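PDB 5ZRD: tyrosinase from Burkholderia thailandensis, which uses a pair of copper ions to hydroxylate monophenols to catechols and probably oxidises these on to quinones. Local coordinates for residues 257-262 and 343-348; 459-464 and 488-494. All blocks are in the same frame, centred on the assembly; numbering follows the deposited sequence.

Contact 1: 257-262 and 343-348; sequences TSASVW and IRNYPG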
# COMPACT_ATOMS: atom_id res chain seq x y z
N THR A 257 13.39 27.87 4.64
CA THR A 257 13.83 27.17 3.40
C THR A 257 14.25 28.23 2.37
O THR A 257 15.35 28.16 1.77
CB THR A 257 12.73 26.27 2.81
OG1 THR A 257 12.18 25.43 3.83
CG2 THR A 257 13.20 25.41 1.67
N SER A 258 13.38 29.20 2.15
CA SER A 258 13.67 30.27 1.18
C SER A 258 14.96 31.00 1.57
O SER A 258 15.82 31.22 0.74
CB SER A 258 12.49 31.22 1.03
OG SER A 258 11.29 30.53 0.65
N ALA A 259 15.12 31.33 2.83
CA ALA A 259 16.25 32.14 3.26
C ALA A 259 17.56 31.36 3.05
O ALA A 259 18.54 31.88 2.58
CB ALA A 259 16.03 32.56 4.71
N SER A 260 17.55 30.07 3.35
CA SER A 260 18.75 29.24 3.24
C SER A 260 19.27 29.25 1.79
O SER A 260 20.51 29.47 1.54
CB SER A 260 18.50 27.85 3.75
OG SER A 260 19.56 26.98 3.41
N VAL A 261 18.35 29.04 0.86
CA VAL A 261 18.72 28.96 -0.55
C VAL A 261 19.17 30.35 -1.03
O VAL A 261 20.19 30.50 -1.76
CB VAL A 261 17.60 28.35 -1.42
CG1 VAL A 261 17.96 28.32 -2.90
CG2 VAL A 261 17.25 26.94 -0.96
N TRP A 262 18.46 31.38 -0.61
CA TRP A 262 18.89 32.76 -0.89
C TRP A 262 20.32 32.99 -0.37
O TRP A 262 21.16 33.58 -1.05
CB TRP A 262 17.91 33.78 -0.28
CG TRP A 262 18.22 35.21 -0.62
CD1 TRP A 262 19.08 36.04 0.04
CD2 TRP A 262 17.66 35.97 -1.69
NE1 TRP A 262 19.11 37.27 -0.56
CE2 TRP A 262 18.23 37.26 -1.62
CE3 TRP A 262 16.72 35.71 -2.68
CZ2 TRP A 262 17.92 38.27 -2.53
CZ3 TRP A 262 16.42 36.70 -3.59
CH2 TRP A 262 17.00 37.97 -3.50
N ILE A 343 8.26 34.61 -5.06
CA ILE A 343 8.98 34.16 -6.25
C ILE A 343 8.47 32.79 -6.65
O ILE A 343 8.66 31.83 -5.91
CB ILE A 343 10.48 34.11 -5.96
CG1 ILE A 343 11.03 35.52 -5.74
CG2 ILE A 343 11.22 33.35 -7.04
CD1 ILE A 343 12.28 35.55 -4.89
N ARG A 344 7.85 32.69 -7.82
CA ARG A 344 7.25 31.42 -8.26
C ARG A 344 8.33 30.32 -8.27
O ARG A 344 9.38 30.46 -8.85
CB ARG A 344 6.61 31.57 -9.65
CG ARG A 344 5.08 31.56 -9.66
CD ARG A 344 4.44 32.86 -9.18
NE ARG A 344 4.36 33.93 -10.19
CZ ARG A 344 3.27 34.67 -10.45
NH1 ARG A 344 3.36 35.69 -11.30
NH2 ARG A 344 2.12 34.40 -9.87
N ASN A 345 8.04 29.24 -7.58
CA ASN A 345 8.79 27.99 -7.64
C ASN A 345 10.13 28.09 -6.90
O ASN A 345 10.97 27.19 -7.08
CB ASN A 345 8.97 27.48 -9.07
CG ASN A 345 7.69 26.90 -9.66
OD1 ASN A 345 7.01 26.13 -9.00
ND2 ASN A 345 7.37 27.22 -10.90
N TYR A 346 10.31 29.16 -6.12
CA TYR A 346 11.45 29.27 -5.23
C TYR A 346 11.31 28.24 -4.10
O TYR A 346 10.23 27.98 -3.64
CB TYR A 346 11.58 30.68 -4.65
CG TYR A 346 12.99 31.07 -4.25
CD1 TYR A 346 13.92 31.42 -5.20
CD2 TYR A 346 13.38 31.14 -2.91
CE1 TYR A 346 15.19 31.84 -4.85
CE2 TYR A 346 14.67 31.51 -2.55
CZ TYR A 346 15.59 31.85 -3.54
OH TYR A 346 16.86 32.27 -3.24
N PRO A 347 12.42 27.68 -3.64
CA PRO A 347 12.32 26.79 -2.49
C PRO A 347 11.57 27.50 -1.37
O PRO A 347 11.84 28.67 -1.11
CB PRO A 347 13.78 26.47 -2.13
CG PRO A 347 14.44 26.48 -3.47
CD PRO A 347 13.81 27.71 -4.11
N GLY A 348 10.64 26.78 -0.73
CA GLY A 348 9.71 27.40 0.23
C GLY A 348 8.31 27.59 -0.37
O GLY A 348 7.39 27.85 0.37
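Tyr346 lays its ring alongside the first turns of helix 256-265, reaching from Ser258 to Trp262. Its edge takes Ser258 O nearly in plane, 3.5 Å from Tyr346 CE2, an oxygen already bonded by Trp262 N. CG swings anti to the backbone N (chi1 -154°), which carries the hydroxyl in to 3.1 Å from Trp262 CA; Trp262 N is close, but badly angled for a hydrogen bond. The two side chains cross at about a right angle, and indole CE3 lies 3.5 Å from Tyr346 OH, obliquely to both rings. Ile343 and Tyr346 end a type II beta turn, closed by Tyr346 N to Ile343 O. This loop, following helix 315-334 with its copper ligand His320, packs on helix 256-265 of the tyrosinase central domain. Pro347 CB rests 3.7 Å from Val261 CG2, and Thr257 CG2 approaches the same proline obliquely. One hydrogen bond crosses: Ser258 OG gives its proton to Pro347 O over 2.6 Å, in the carbonyl plane on a lone pair. Asn255 also bonds that hydroxyl. Gly348 CA lies 3.5 Å from Ser258 OG; at phi 103° a CB would jam against the preceding carbonyl oxygen. Pro347 meets Pro347 of the second subunit.

Contact 2: 459-464 and 488-494; sequences YYLGHK and FPLSAMP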
# COMPACT_ATOMS: atom_id res chain seq x y z
N TYR A 459 36.24 31.42 18.69
CA TYR A 459 35.25 32.40 18.29
C TYR A 459 33.87 31.72 18.18
O TYR A 459 33.73 30.67 17.53
CB TYR A 459 35.72 33.10 17.01
CG TYR A 459 36.98 33.91 17.19
CD1 TYR A 459 36.92 35.23 17.58
CD2 TYR A 459 38.23 33.34 17.02
CE1 TYR A 459 38.07 35.98 17.76
CE2 TYR A 459 39.39 34.06 17.23
CZ TYR A 459 39.31 35.39 17.59
OH TYR A 459 40.45 36.12 17.77
N TYR A 460 32.88 32.30 18.84
CA TYR A 460 31.51 31.82 18.75
C TYR A 460 30.86 32.50 17.55
O TYR A 460 30.76 33.70 17.55
CB TYR A 460 30.74 32.04 20.06
CG TYR A 460 29.30 31.60 19.97
CD1 TYR A 460 28.96 30.37 19.41
CD2 TYR A 460 28.27 32.44 20.36
CE1 TYR A 460 27.64 29.99 19.28
CE2 TYR A 460 26.95 32.06 20.26
CZ TYR A 460 26.62 30.84 19.70
OH TYR A 460 25.31 30.48 19.62
N LEU A 461 30.46 31.73 16.53
CA LEU A 461 29.92 32.34 15.27
C LEU A 461 28.39 32.48 15.28
O LEU A 461 27.85 33.21 14.47
CB LEU A 461 30.35 31.45 14.12
CG LEU A 461 31.86 31.16 14.04
CD1 LEU A 461 32.18 30.32 12.82
CD2 LEU A 461 32.65 32.46 14.01
N GLY A 462 27.71 31.74 16.16
CA GLY A 462 26.27 31.87 16.33
C GLY A 462 25.56 30.53 16.40
O GLY A 462 26.20 29.48 16.46
N HIS A 463 24.21 30.59 16.46
CA HIS A 463 23.32 29.44 16.54
C HIS A 463 22.33 29.42 15.35
O HIS A 463 22.08 30.41 14.67
CB HIS A 463 22.57 29.43 17.87
CG HIS A 463 21.53 30.50 17.96
ND1 HIS A 463 21.77 31.73 18.54
CD2 HIS A 463 20.26 30.55 17.52
CE1 HIS A 463 20.68 32.47 18.47
NE2 HIS A 463 19.74 31.78 17.84
N LYS A 464 21.78 28.24 15.10
CA LYS A 464 20.68 28.01 14.22
C LYS A 464 19.76 26.99 14.89
O LYS A 464 20.19 25.91 15.23
CB LYS A 464 21.14 27.47 12.87
CG LYS A 464 20.04 27.17 11.84
CD LYS A 464 20.65 26.52 10.61
CE LYS A 464 19.66 26.07 9.56
NZ LYS A 464 19.30 27.20 8.69
N PHE A 488 26.71 30.94 8.64
CA PHE A 488 27.05 31.71 9.84
C PHE A 488 27.94 32.86 9.41
O PHE A 488 28.78 32.69 8.55
CB PHE A 488 27.73 30.86 10.91
CG PHE A 488 26.94 29.67 11.39
CD1 PHE A 488 26.06 29.76 12.46
CD2 PHE A 488 27.09 28.44 10.79
CE1 PHE A 488 25.35 28.66 12.91
CE2 PHE A 488 26.36 27.34 11.23
CZ PHE A 488 25.48 27.45 12.28
N PRO A 489 27.71 34.04 9.99
CA PRO A 489 28.70 35.10 9.81
C PRO A 489 30.03 34.68 10.46
O PRO A 489 30.04 33.93 11.44
CB PRO A 489 28.07 36.32 10.49
CG PRO A 489 27.25 35.71 11.61
CD PRO A 489 26.71 34.44 10.99
N LEU A 490 31.11 35.18 9.90
CA LEU A 490 32.47 35.10 10.50
C LEU A 490 32.88 36.46 11.08
O LEU A 490 34.05 36.69 11.37
CB LEU A 490 33.44 34.62 9.41
CG LEU A 490 33.29 33.15 9.01
CD1 LEU A 490 33.85 32.89 7.62
CD2 LEU A 490 33.98 32.25 10.02
N SER A 491 31.91 37.34 11.33
CA SER A 491 32.14 38.71 11.81
C SER A 491 32.65 38.73 13.25
O SER A 491 33.02 39.79 13.71
CB SER A 491 30.88 39.53 11.69
OG SER A 491 29.83 38.87 12.37
N ALA A 492 32.59 37.63 14.00
CA ALA A 492 33.20 37.63 15.31
C ALA A 492 34.72 37.61 15.15
O ALA A 492 35.40 37.89 16.10
CB ALA A 492 32.73 36.47 16.17
N MET A 493 35.27 37.31 13.97
CA MET A 493 36.71 37.10 13.94
C MET A 493 37.44 38.13 13.06
O MET A 493 36.91 38.70 12.11
CB MET A 493 37.14 35.67 13.59
CG MET A 493 36.47 34.98 12.44
SD MET A 493 36.65 33.14 12.56
CE MET A 493 38.42 32.91 12.77
N PRO A 494 38.70 38.40 13.45
CA PRO A 494 39.61 39.21 12.65
C PRO A 494 39.75 38.60 11.25
O PRO A 494 39.82 37.38 11.10
CB PRO A 494 40.95 39.14 13.41
CG PRO A 494 40.53 38.88 14.84
CD PRO A 494 39.39 37.90 14.66
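Tyr459 offers one ring face to Met493, whose CB sits 4.1 Å from the ring centroid and 14° off its normal, a CH-pi contact. Met493 SD stands farther out, 5.3 Å from the same centroid and well tilted from the normal, as an oblique Met-aromatic contact. With chi1 at 46°, Met493 CG is wedged between its backbone N and carbonyl carbon; chi3 is bent as well, which turns Met493 CE back to 4.3 Å from Tyr459 CD2. Near the phenol end, Pro494 crosses the tyrosine at about a right angle, its CD 3.7 Å from Tyr459 OH.

Aliphatic packing fills the middle. Leu461 and Leu490 meet obliquely by their branches, CD1 to CD2 at 3.8 Å, and Leu461 CB sits against Phe488 CB. These contacts join strands that are outermost, within this chain, in two different sheets: 456-466 pairs with 441-450, whereas 485-489 pairs with 426-430. Strand 485-489 then ends in a type I turn, Leu490 to Met493, closed by Met493 N to Leu490 O, which brings Ala492 CB to 3.7 Å from Tyr460 O.

No hydrogen bond crosses; the polar atoms at the interface are backbone oxygens lying against carbon. Pro489 O meets Leu461 CB, Ala492 O lies 3.4 Å from Tyr459 CD1, and Gly462 O is 3.7 Å from Phe488 CE1. The Phe488 ring turns its edge to the backbone at His463 and Lys464, next to Gly462, whose backbone angles would jam a CB against Leu461 O. His463 sets off away from 488-494, and Tyr289 and Asp279 bond its two ring nitrogens.

How the contacts relate
Both contacts are partly buried, with buried and partly exposed residues mixed, and they share no helix or strand. Contact 1 sets a loop against a helix in the central domain; contact 2 sets strand against strand and turn, between two sheets. The first has a polar link, a serine hydroxyl on a backbone carbonyl, whereas the second is apolar and aromatic packing, consistent with its strands making backbone bonds within their own sheets. Contact 1 also reaches the second subunit; contact 2 touches no other chain of the assembly. Their nearest atoms are about 5 Å apart, and His487, just before 488-494, bonds Ser260 O on the helix of contact 1.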